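Long-range contacts in toxin protein (Yersinia entomophaga, PDB 6AQK), which is probably an ADP-ribosyltransferase toxin, forming the C-terminal toxin domain of an RHS protein from an insect-associated bacterium: residues Asp16-Tyr20 with Glu90-Tyr94; Ile42-Asp46 with Pro188-Arg192; Phe54-Ala59 with Ile72-Phe77; Ser113-Leu117 with Leu137-Leu143. All coordinates share one frame; numbering follows the deposited sequence.

Contact 1: Asp16-Tyr20 with Glu90-Tyr94; sequences DPALY and EWSGY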
# COMPACT_ATOMS: atom_id res chain seq x y z
N ASP A 16 -23.19 -3.36 3.00
CA ASP A 16 -22.08 -2.79 2.21
C ASP A 16 -20.77 -3.43 2.73
O ASP A 16 -20.62 -3.61 3.93
CB ASP A 16 -21.93 -1.28 2.30
CG ASP A 16 -22.98 -0.50 1.55
OD1 ASP A 16 -23.68 -1.08 0.70
OD2 ASP A 16 -23.10 0.70 1.84
N PRO A 17 -19.83 -3.69 1.84
CA PRO A 17 -18.46 -4.08 2.21
C PRO A 17 -17.86 -3.24 3.33
O PRO A 17 -17.93 -2.01 3.33
CB PRO A 17 -17.71 -3.85 0.93
CG PRO A 17 -18.70 -4.23 -0.15
CD PRO A 17 -20.02 -3.71 0.37
N ALA A 18 -17.36 -3.92 4.36
CA ALA A 18 -16.63 -3.28 5.41
C ALA A 18 -15.43 -2.54 4.88
O ALA A 18 -15.00 -1.56 5.51
CB ALA A 18 -16.22 -4.32 6.44
N LEU A 19 -14.91 -2.97 3.74
CA LEU A 19 -13.83 -2.21 3.10
C LEU A 19 -14.10 -0.69 2.93
O LEU A 19 -13.15 0.11 3.05
CB LEU A 19 -13.44 -2.83 1.76
CG LEU A 19 -12.27 -2.34 0.97
CD1 LEU A 19 -11.06 -2.42 1.87
CD2 LEU A 19 -12.03 -3.21 -0.25
N TYR A 20 -15.36 -0.30 2.66
CA TYR A 20 -15.70 1.12 2.54
C TYR A 20 -15.28 1.91 3.77
O TYR A 20 -14.86 3.08 3.63
CB TYR A 20 -17.19 1.36 2.39
CG TYR A 20 -17.74 1.11 1.01
CD1 TYR A 20 -17.55 2.01 -0.05
CD2 TYR A 20 -18.59 0.04 0.79
CE1 TYR A 20 -18.11 1.73 -1.30
CE2 TYR A 20 -19.14 -0.24 -0.44
CZ TYR A 20 -18.91 0.57 -1.47
OH TYR A 20 -19.52 0.18 -2.61
N GLU A 90 -14.96 -11.03 4.84
CA GLU A 90 -15.68 -10.75 3.61
C GLU A 90 -14.89 -10.97 2.39
O GLU A 90 -15.45 -10.91 1.26
CB GLU A 90 -16.18 -9.30 3.63
CG GLU A 90 -17.19 -9.04 4.75
CD GLU A 90 -17.68 -7.64 4.84
OE1 GLU A 90 -17.20 -6.78 4.07
OE2 GLU A 90 -18.59 -7.37 5.67
N TRP A 91 -13.58 -11.12 2.53
CA TRP A 91 -12.69 -10.88 1.36
C TRP A 91 -13.02 -11.78 0.15
O TRP A 91 -13.07 -11.32 -1.06
CB TRP A 91 -11.17 -11.01 1.71
CG TRP A 91 -10.30 -10.31 0.68
CD1 TRP A 91 -9.75 -10.85 -0.42
CD2 TRP A 91 -9.93 -8.91 0.67
NE1 TRP A 91 -9.10 -9.89 -1.15
CE2 TRP A 91 -9.16 -8.70 -0.46
CE3 TRP A 91 -10.18 -7.83 1.54
CZ2 TRP A 91 -8.69 -7.44 -0.82
CZ3 TRP A 91 -9.66 -6.57 1.20
CH2 TRP A 91 -8.91 -6.40 0.02
N SER A 92 -13.24 -13.06 0.43
CA SER A 92 -13.49 -14.02 -0.68
C SER A 92 -14.77 -13.67 -1.45
O SER A 92 -14.85 -14.01 -2.60
CB SER A 92 -13.43 -15.47 -0.20
OG SER A 92 -14.67 -15.78 0.36
N GLY A 93 -15.72 -12.95 -0.83
CA GLY A 93 -16.98 -12.55 -1.45
C GLY A 93 -16.85 -11.26 -2.29
O GLY A 93 -17.78 -10.92 -2.96
N TYR A 94 -15.70 -10.55 -2.24
CA TYR A 94 -15.49 -9.35 -3.05
C TYR A 94 -15.17 -9.69 -4.48
O TYR A 94 -14.62 -10.73 -4.74
CB TYR A 94 -14.35 -8.53 -2.42
CG TYR A 94 -14.62 -7.94 -1.05
CD1 TYR A 94 -15.90 -7.81 -0.52
CD2 TYR A 94 -13.53 -7.42 -0.29
CE1 TYR A 94 -16.11 -7.21 0.73
CE2 TYR A 94 -13.73 -6.81 0.92
CZ TYR A 94 -15.01 -6.70 1.44
OH TYR A 94 -15.13 -6.10 2.68
O HOH W 1 -19.93 -5.12 6.10

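Contact 2: Ile42-Asp46 with Pro188-Arg192; sequences ISHYD and PLYNR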
# COMPACT_ATOMS: atom_id res chain seq x y z
N ILE A 42 3.70 -5.81 15.88
CA ILE A 42 2.61 -6.72 16.22
C ILE A 42 2.39 -7.69 15.05
O ILE A 42 2.26 -7.24 13.89
CB ILE A 42 1.28 -5.95 16.43
CG1 ILE A 42 1.35 -4.82 17.49
CG2 ILE A 42 0.16 -6.92 16.71
CD1 ILE A 42 1.59 -5.27 18.89
N SER A 43 2.30 -8.98 15.30
CA SER A 43 2.21 -9.96 14.15
C SER A 43 0.87 -9.99 13.47
O SER A 43 0.78 -10.25 12.27
CB SER A 43 2.62 -11.38 14.55
OG SER A 43 1.95 -11.82 15.70
N HIS A 44 -0.18 -9.72 14.23
CA HIS A 44 -1.50 -9.80 13.70
C HIS A 44 -2.39 -8.88 14.48
O HIS A 44 -2.33 -8.85 15.69
CB HIS A 44 -2.03 -11.23 13.73
CG HIS A 44 -3.25 -11.41 12.88
ND1 HIS A 44 -4.52 -11.11 13.32
CD2 HIS A 44 -3.39 -11.80 11.59
CE1 HIS A 44 -5.39 -11.35 12.36
NE2 HIS A 44 -4.73 -11.76 11.29
N TYR A 45 -3.26 -8.17 13.78
CA TYR A 45 -4.18 -7.17 14.39
C TYR A 45 -5.12 -7.78 15.44
O TYR A 45 -5.62 -7.03 16.30
CB TYR A 45 -5.05 -6.44 13.34
CG TYR A 45 -5.95 -7.29 12.48
CD1 TYR A 45 -7.20 -7.74 12.93
CD2 TYR A 45 -5.56 -7.68 11.21
CE1 TYR A 45 -8.01 -8.56 12.13
CE2 TYR A 45 -6.37 -8.44 10.39
CZ TYR A 45 -7.59 -8.91 10.88
OH TYR A 45 -8.32 -9.65 10.04
N ASP A 46 -5.41 -9.06 15.31
CA ASP A 46 -6.17 -9.76 16.38
C ASP A 46 -5.36 -10.15 17.62
O ASP A 46 -5.94 -10.50 18.59
CB ASP A 46 -6.91 -10.97 15.82
CG ASP A 46 -8.21 -10.56 15.14
OD1 ASP A 46 -8.78 -9.52 15.52
OD2 ASP A 46 -8.65 -11.24 14.21
N PRO A 188 -5.43 -7.00 0.26
CA PRO A 188 -5.67 -7.03 1.67
C PRO A 188 -4.46 -6.84 2.57
O PRO A 188 -3.31 -6.99 2.15
CB PRO A 188 -6.29 -8.45 1.85
CG PRO A 188 -5.52 -9.23 0.87
CD PRO A 188 -5.43 -8.34 -0.31
N LEU A 189 -4.73 -6.47 3.81
CA LEU A 189 -3.66 -6.46 4.82
C LEU A 189 -2.92 -7.83 4.84
O LEU A 189 -3.56 -8.89 4.77
CB LEU A 189 -4.26 -6.18 6.19
CG LEU A 189 -3.23 -5.95 7.33
CD1 LEU A 189 -2.25 -4.81 7.00
CD2 LEU A 189 -3.97 -5.65 8.63
N TYR A 190 -1.60 -7.81 4.88
CA TYR A 190 -0.74 -9.03 4.80
C TYR A 190 -0.72 -9.72 3.46
O TYR A 190 -0.14 -10.79 3.33
CB TYR A 190 -0.97 -10.05 5.93
CG TYR A 190 -1.23 -9.42 7.29
CD1 TYR A 190 -0.35 -8.51 7.85
CD2 TYR A 190 -2.33 -9.82 8.07
CE1 TYR A 190 -0.57 -7.93 9.10
CE2 TYR A 190 -2.56 -9.23 9.33
CZ TYR A 190 -1.68 -8.32 9.85
OH TYR A 190 -1.88 -7.76 11.10
N ASN A 191 -1.23 -9.06 2.41
CA ASN A 191 -1.11 -9.58 1.07
C ASN A 191 0.34 -9.95 0.79
O ASN A 191 1.26 -9.18 1.10
CB ASN A 191 -1.58 -8.50 0.09
CG ASN A 191 -1.47 -8.92 -1.34
OD1 ASN A 191 -2.09 -9.90 -1.71
ND2 ASN A 191 -0.69 -8.18 -2.15
N ARG A 192 0.53 -11.11 0.18
CA ARG A 192 1.85 -11.59 -0.17
C ARG A 192 2.28 -11.09 -1.51
O ARG A 192 1.56 -11.23 -2.49
CB ARG A 192 1.88 -13.15 -0.16
CG ARG A 192 1.79 -13.70 1.26
CD ARG A 192 1.83 -15.22 1.42
NE ARG A 192 1.49 -15.91 0.18
CZ ARG A 192 2.32 -16.62 -0.60
NH1 ARG A 192 1.84 -17.18 -1.69
NH2 ARG A 192 3.61 -16.82 -0.29
O HOH W 2 0.32 -6.54 12.03

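Contact 3: Phe54-Ala59 with Ile72-Phe77; sequences FISKWA and ISHDKF. With PT (platinum (II) ion), chain D.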
# COMPACT_ATOMS: atom_id res chain seq x y z
N PHE A 54 -0.43 0.15 22.71
CA PHE A 54 -0.83 0.26 21.31
C PHE A 54 -1.60 1.56 21.09
O PHE A 54 -1.32 2.39 20.18
CB PHE A 54 -1.63 -0.96 20.88
CG PHE A 54 -2.03 -0.90 19.44
CD1 PHE A 54 -1.16 -1.35 18.46
CD2 PHE A 54 -3.20 -0.28 19.06
CE1 PHE A 54 -1.51 -1.23 17.12
CE2 PHE A 54 -3.53 -0.12 17.71
CZ PHE A 54 -2.70 -0.61 16.77
N ILE A 55 -2.59 1.77 21.94
CA ILE A 55 -3.44 2.94 21.81
C ILE A 55 -2.65 4.20 21.87
O ILE A 55 -2.85 5.12 21.05
CB ILE A 55 -4.61 2.89 22.83
CG1 ILE A 55 -5.60 1.80 22.39
CG2 ILE A 55 -5.33 4.22 22.90
CD1 ILE A 55 -6.50 1.25 23.50
N SER A 56 -1.69 4.25 22.80
CA SER A 56 -0.85 5.41 22.95
C SER A 56 -0.02 5.79 21.68
O SER A 56 -0.01 6.94 21.18
CB SER A 56 0.05 5.20 24.17
OG SER A 56 0.90 6.32 24.26
N LYS A 57 0.59 4.77 21.10
CA LYS A 57 1.31 4.92 19.85
C LYS A 57 0.38 5.30 18.71
O LYS A 57 0.67 6.20 17.92
CB LYS A 57 1.99 3.57 19.50
CG LYS A 57 2.92 3.62 18.29
CD LYS A 57 3.94 4.75 18.41
CE LYS A 57 5.34 4.27 18.10
NZ LYS A 57 6.30 5.30 18.54
N TRP A 58 -0.74 4.59 18.62
CA TRP A 58 -1.73 4.87 17.58
C TRP A 58 -2.17 6.34 17.64
O TRP A 58 -2.20 7.05 16.60
CB TRP A 58 -2.91 3.90 17.76
CG TRP A 58 -4.00 4.03 16.75
CD1 TRP A 58 -3.91 4.52 15.46
CD2 TRP A 58 -5.34 3.65 16.96
NE1 TRP A 58 -5.16 4.45 14.86
CE2 TRP A 58 -6.04 3.91 15.77
CE3 TRP A 58 -6.02 3.10 18.05
CZ2 TRP A 58 -7.44 3.69 15.67
CZ3 TRP A 58 -7.34 2.88 17.95
CH2 TRP A 58 -8.06 3.17 16.76
N ALA A 59 -2.44 6.84 18.85
CA ALA A 59 -2.90 8.25 19.01
C ALA A 59 -1.84 9.22 18.51
O ALA A 59 -2.12 10.21 17.80
CB ALA A 59 -3.30 8.52 20.47
N ILE A 72 -9.11 9.02 19.17
CA ILE A 72 -8.55 7.69 19.36
C ILE A 72 -8.72 7.31 20.85
O ILE A 72 -8.35 8.08 21.72
CB ILE A 72 -7.10 7.59 18.83
CG1 ILE A 72 -7.12 7.37 17.32
CG2 ILE A 72 -6.34 6.44 19.50
CD1 ILE A 72 -5.79 7.52 16.65
N SER A 73 -9.24 6.11 21.10
CA SER A 73 -9.72 5.66 22.40
C SER A 73 -9.91 4.15 22.36
O SER A 73 -9.81 3.55 21.29
CB SER A 73 -11.09 6.30 22.69
OG SER A 73 -12.05 5.80 21.75
N HIS A 74 -10.29 3.55 23.49
CA HIS A 74 -10.47 2.13 23.53
C HIS A 74 -11.64 1.76 22.64
O HIS A 74 -11.56 0.74 21.95
CB HIS A 74 -10.68 1.62 24.98
CG HIS A 74 -11.50 0.37 25.06
ND1 HIS A 74 -10.95 -0.89 24.98
CD2 HIS A 74 -12.84 0.19 25.21
CE1 HIS A 74 -11.91 -1.80 25.07
NE2 HIS A 74 -13.06 -1.17 25.22
N ASP A 75 -12.71 2.57 22.63
CA ASP A 75 -13.87 2.33 21.71
C ASP A 75 -13.47 2.36 20.23
O ASP A 75 -13.95 1.56 19.41
CB ASP A 75 -15.00 3.38 21.87
CG ASP A 75 -15.67 3.32 23.24
OD1 ASP A 75 -15.63 2.26 23.89
OD2 ASP A 75 -16.23 4.36 23.66
N LYS A 76 -12.63 3.32 19.87
CA LYS A 76 -12.26 3.42 18.50
C LYS A 76 -11.33 2.22 18.19
O LYS A 76 -11.41 1.63 17.09
CB LYS A 76 -11.65 4.78 18.23
CG LYS A 76 -11.59 5.19 16.80
CD LYS A 76 -12.97 5.46 16.28
CE LYS A 76 -12.91 5.96 14.85
NZ LYS A 76 -14.26 6.33 14.36
N PHE A 77 -10.55 1.80 19.20
CA PHE A 77 -9.67 0.64 19.06
C PHE A 77 -10.50 -0.57 18.69
O PHE A 77 -10.17 -1.31 17.76
CB PHE A 77 -8.85 0.36 20.34
CG PHE A 77 -8.02 -0.90 20.26
CD1 PHE A 77 -6.78 -0.88 19.66
CD2 PHE A 77 -8.51 -2.10 20.72
CE1 PHE A 77 -6.03 -2.06 19.51
CE2 PHE A 77 -7.78 -3.27 20.59
CZ PHE A 77 -6.54 -3.25 19.98
PT PT D . -8.74 -1.23 25.78

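Contact 4: Ser113-Leu117 with Leu137-Leu143; sequences SYSWL and LEIKSPL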
# COMPACT_ATOMS: atom_id res chain seq x y z
N SER A 113 9.37 2.46 5.68
CA SER A 113 8.78 1.17 5.94
C SER A 113 9.53 0.02 5.31
O SER A 113 9.25 -1.09 5.64
CB SER A 113 7.35 1.06 5.39
OG SER A 113 6.49 1.96 6.00
N TYR A 114 10.37 0.29 4.33
CA TYR A 114 10.99 -0.76 3.53
C TYR A 114 12.49 -0.47 3.47
O TYR A 114 12.94 0.43 2.74
CB TYR A 114 10.41 -0.77 2.12
CG TYR A 114 8.90 -1.00 2.05
CD1 TYR A 114 8.33 -2.22 2.47
CD2 TYR A 114 8.07 -0.05 1.51
CE1 TYR A 114 6.99 -2.43 2.34
CE2 TYR A 114 6.71 -0.26 1.42
CZ TYR A 114 6.17 -1.45 1.86
OH TYR A 114 4.79 -1.59 1.71
N SER A 115 13.24 -1.18 4.29
CA SER A 115 14.70 -0.87 4.44
C SER A 115 15.50 -1.13 3.15
O SER A 115 16.50 -0.44 2.85
CB SER A 115 15.29 -1.69 5.62
OG SER A 115 15.23 -3.07 5.40
N TRP A 116 15.04 -2.11 2.38
CA TRP A 116 15.61 -2.44 1.05
C TRP A 116 15.42 -1.30 0.05
O TRP A 116 16.32 -1.01 -0.75
CB TRP A 116 15.04 -3.73 0.49
CG TRP A 116 13.51 -3.92 0.67
CD1 TRP A 116 12.87 -4.49 1.74
CD2 TRP A 116 12.46 -3.52 -0.25
NE1 TRP A 116 11.49 -4.48 1.55
CE2 TRP A 116 11.23 -3.89 0.33
CE3 TRP A 116 12.45 -2.90 -1.51
CZ2 TRP A 116 10.03 -3.64 -0.30
CZ3 TRP A 116 11.27 -2.66 -2.10
CH2 TRP A 116 10.06 -3.03 -1.53
N LEU A 117 14.29 -0.61 0.18
CA LEU A 117 14.03 0.53 -0.66
C LEU A 117 14.89 1.72 -0.26
O LEU A 117 15.55 2.35 -1.11
CB LEU A 117 12.54 0.86 -0.64
CG LEU A 117 12.10 2.04 -1.49
CD1 LEU A 117 12.41 1.75 -2.96
CD2 LEU A 117 10.61 2.34 -1.23
N LEU A 137 12.46 -10.98 -3.09
CA LEU A 137 12.15 -10.82 -1.70
C LEU A 137 10.63 -10.97 -1.54
O LEU A 137 9.85 -10.24 -2.18
CB LEU A 137 12.71 -9.47 -1.22
CG LEU A 137 12.38 -9.03 0.20
CD1 LEU A 137 13.08 -9.94 1.17
CD2 LEU A 137 12.68 -7.57 0.48
N GLU A 138 10.20 -11.89 -0.68
CA GLU A 138 8.80 -12.04 -0.36
C GLU A 138 8.47 -11.22 0.89
O GLU A 138 9.19 -11.28 1.90
CB GLU A 138 8.39 -13.51 -0.21
CG GLU A 138 6.93 -13.68 0.20
CD GLU A 138 6.41 -15.10 0.12
OE1 GLU A 138 6.81 -15.83 -0.82
OE2 GLU A 138 5.58 -15.47 0.99
N ILE A 139 7.39 -10.44 0.80
CA ILE A 139 6.95 -9.64 1.92
C ILE A 139 5.43 -9.82 2.10
O ILE A 139 4.70 -10.17 1.16
CB ILE A 139 7.33 -8.14 1.77
CG1 ILE A 139 6.60 -7.46 0.65
CG2 ILE A 139 8.83 -7.89 1.56
CD1 ILE A 139 6.56 -5.95 0.84
N LYS A 140 4.97 -9.58 3.33
CA LYS A 140 3.57 -9.46 3.63
C LYS A 140 3.28 -7.96 3.78
O LYS A 140 3.90 -7.31 4.55
CB LYS A 140 3.22 -10.14 4.98
CG LYS A 140 3.28 -11.64 5.04
CD LYS A 140 2.83 -12.11 6.44
CE LYS A 140 2.98 -13.63 6.60
NZ LYS A 140 2.55 -14.39 5.37
N SER A 141 2.30 -7.45 3.06
CA SER A 141 2.18 -6.02 2.91
C SER A 141 1.63 -5.52 4.25
O SER A 141 0.74 -6.15 4.85
CB SER A 141 1.24 -5.70 1.78
OG SER A 141 0.96 -4.32 1.81
N PRO A 142 2.20 -4.43 4.74
CA PRO A 142 1.78 -3.96 6.04
C PRO A 142 0.65 -2.97 5.99
O PRO A 142 0.39 -2.28 7.02
CB PRO A 142 3.05 -3.28 6.59
CG PRO A 142 3.65 -2.68 5.38
CD PRO A 142 3.38 -3.68 4.25
N LEU A 143 0.01 -2.81 4.84
CA LEU A 143 -1.24 -2.02 4.72
C LEU A 143 -2.24 -2.74 3.83
O LEU A 143 -1.91 -3.70 3.05
CB LEU A 143 -0.97 -0.61 4.15
CG LEU A 143 -0.49 -0.58 2.69
CD1 LEU A 143 -0.67 0.77 2.04
CD2 LEU A 143 0.98 -1.03 2.60
O HOH W 3 3.80 -3.91 0.75

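Contact 1: Asp16-Tyr20 with Glu90-Tyr94
Tyr-94 reaches across to Pro-17, Ala-18 and Leu-19, and its side chain can be followed outward from CB. With CG anti to the carbonyl carbon (chi1 -66°), the ring leaves its own turn and heads for the other segment, one face passing over the carbonyl oxygen of Glu-90. On one flank CD2 rests above the Trp-91 ring, displaced toward its rim. Further out on the other flank, CE1 meets Pro-17 CB at 3.7 Å. On the CD2 flank, CE2 lies 4.1 Å from Leu-19 CB, so the two apolar residues grip the outer half of the ring. At the tip, Tyr-94 OH gives its proton to Glu-90 OE1 over 2.6 Å. The same hydroxyl oxygen receives a weak bond from Leu-19 N, 3.3 Å away from Tyr-94 OH.

The segments join the entry to helix 19-23 with the turn that follows helix 74-90, fastening the N-terminal end of the modelled chain to the far end of a long helix. Glu-90 completes the link: its OE1 accepts Ala-18 N at 2.9 Å with an N-H...O angle of 159°, through the syn lone pair. Tyr-94 OH uses the anti lone pair of that oxygen, so two donors fix OE1 from different sides and hold the carboxylate's rotation. The other oxygen, Glu-90 OE2, takes a water proton at 2.7 Å; that water also donates to Asp-16 O. Beside this network, Leu-19 CD2 approaches Trp-91 CZ3 at 4.4 Å, while Trp-91 NE1 bonds to Ala-172 O.

Contact 2: Ile42-Asp46 with Pro188-Arg192
A type II beta turn, Pro-188 to Asn-191, holds Tyr-190 out against His-44 and Tyr-45 in the loop between helices 27-39 and 51-63. Tyr-190 takes the third turn position with positive phi, and the turn closes through Asn-191 N to Pro-188 O at 2.9 Å. From this corner the phenol ring projects lengthwise until its hydroxyl meets the loop backbone. Tyr-45 N donates to Tyr-190 OH at 3.0 Å, but the N-H...O angle of 132° marks the bond as weak. A water lying in the Tyr-190 ring plane gives the hydroxyl another partner, 2.7 Å from Tyr-190 OH, and donates to Ile-42 O.

The turn connects strand 184-187 to strand 192-200 of the mixed sheet, so this contact brings the sheet portion of the fold up to the helical portion. Along one flank of the phenol, CE2 of Tyr-190 comes within 3.5 Å of His-44 CD2, the two side chains crossing at about a right angle. Leu-189 CG, held anti to its own backbone N (chi1 -172°), sits above the centre of the Tyr-190 ring, and from there Leu-189 CD2 extends to Tyr-45 CD2 at 3.6 Å. His-44 is itself anchored, its ND1 accepting Asp-46 N at 3.0 Å from 24° outside the imidazole plane. Against one face of the Tyr-45 ring lies His-44 CE1, and Tyr-45 OH bonds to Asp-88 OD2.

Contact 3: Phe54-Ala59 with Ile72-Phe77
The chain leading into helix 74-90 comes closest to helix 51-63 at Ile-72 and Ala-59, whose CA atoms are 5.7 Å apart, and the CA of Ile-55, a turn before Ala-59, is nearest to that of Ser-73. With Ile-72 CG1 anti to the carbonyl carbon (chi1 -81°), that branch carries CD1 onto the Trp-58 indole, 3.6 Å from the centroid of the five-membered ring and 8° off its normal, a clear CH-pi contact. Its other branch, Ile-72 CG2, touches Ala-59 CB at 3.8 Å. The far rim of the indole abuts the second helix: Trp-58 CZ3 is 3.4 Å from Phe-77 CA, near the indole plane. Phe-54 CD2 meets the edge of the Phe-77 ring at CE1, 3.4 Å away. Ile-55 CG1 packs obliquely on Phe-77 CD1 at 4.0 Å. Ser-73 is the N-cap of helix 74-90, its OG accepting Lys-76 N at 3.2 Å. At the exposed start of that helix, His-74 ND1 binds platinum at 2.4 Å, with Met-51 SD as another ligand. Trp-58 NE1 bonds to Tyr-29 O, outside the interface. Between the segments the links are apolar, aromatic or CH-pi, so their fit probably rests mainly on packing.

Contact 4: Ser113-Leu117 with Leu137-Leu143
The Trp-116 indole is covered on both faces: Leu-137 CD2 lies over one, 3.3 Å above the plane and toward the rim, while Tyr-114 CB occupies the opposite face. At its edge, near the plane, Ile-139 CD1 approaches Trp-116 CZ2 at 4.3 Å. The Tyr-114 ring has Ser-113 CB above the centre of one face, and its rim meets the strand obliquely, with CE1 of Tyr-114 3.9 Å from Ile-139 CD1.

The Leu-137 methyl forms a CH-pi contact, its CD2 standing 3.5 Å from the centroid of the Trp-116 five-membered ring and 21° from the normal. That tilt places it closer to one corner, and Leu-137 CD2 is only 3.3 Å from Trp-116 CD1, a tight approach. The indole gets there because CG of Trp-116 lies between its backbone N and carbonyl carbon (chi1 43°), which turns the ring toward the strand.

Tyr-114 is the N-cap residue of helix 115-124, and the contact lays the first turn of that helix over strand 131-140, an outer strand, within this chain, of the mixed sheet. Trp-116 also reaches Ile-195 and Leu-198 on the adjoining strand 192-200. Beyond the strand's end, at Pro-142, the Tyr-114 hydroxyl comes from the opposite direction to the proline ring and touches it, Tyr-114 OH being 3.6 Å from Pro-142 CD. Leu-143 CD2 crosses nearby at 4.0 Å from Tyr-114 OH. A water 2.7 Å from Tyr-114 OH also hydrogen-bonds to Ser-141 OG, giving the phenol a polar partner among these apolar neighbours.

Overall arrangement
Contacts 1 and 3 lie in the helical part of the chain, at the two ends of helix 74-90, their centres about 24 Å apart, and contact 2 joins that part to the sheet. Contact 3 is nested within the loops closed by contacts 1 and 2, whose segments alternate along the sequence. Contact 4 packs the start of helix 115-124 on strand 131-140 of the mixed sheet and lies inside the loop of contact 2, about 12 Å away between centres. Contacts 2 and 4 meet directly through the Arg-192 to Glu-138 salt bridge and Leu-189 packing on Pro-142. Contact 1 touches contact 2 where Trp-91 meets Pro-188. Segment 188-192 thus connects the helical part with the sheet of this probable ADP-ribosyltransferase domain.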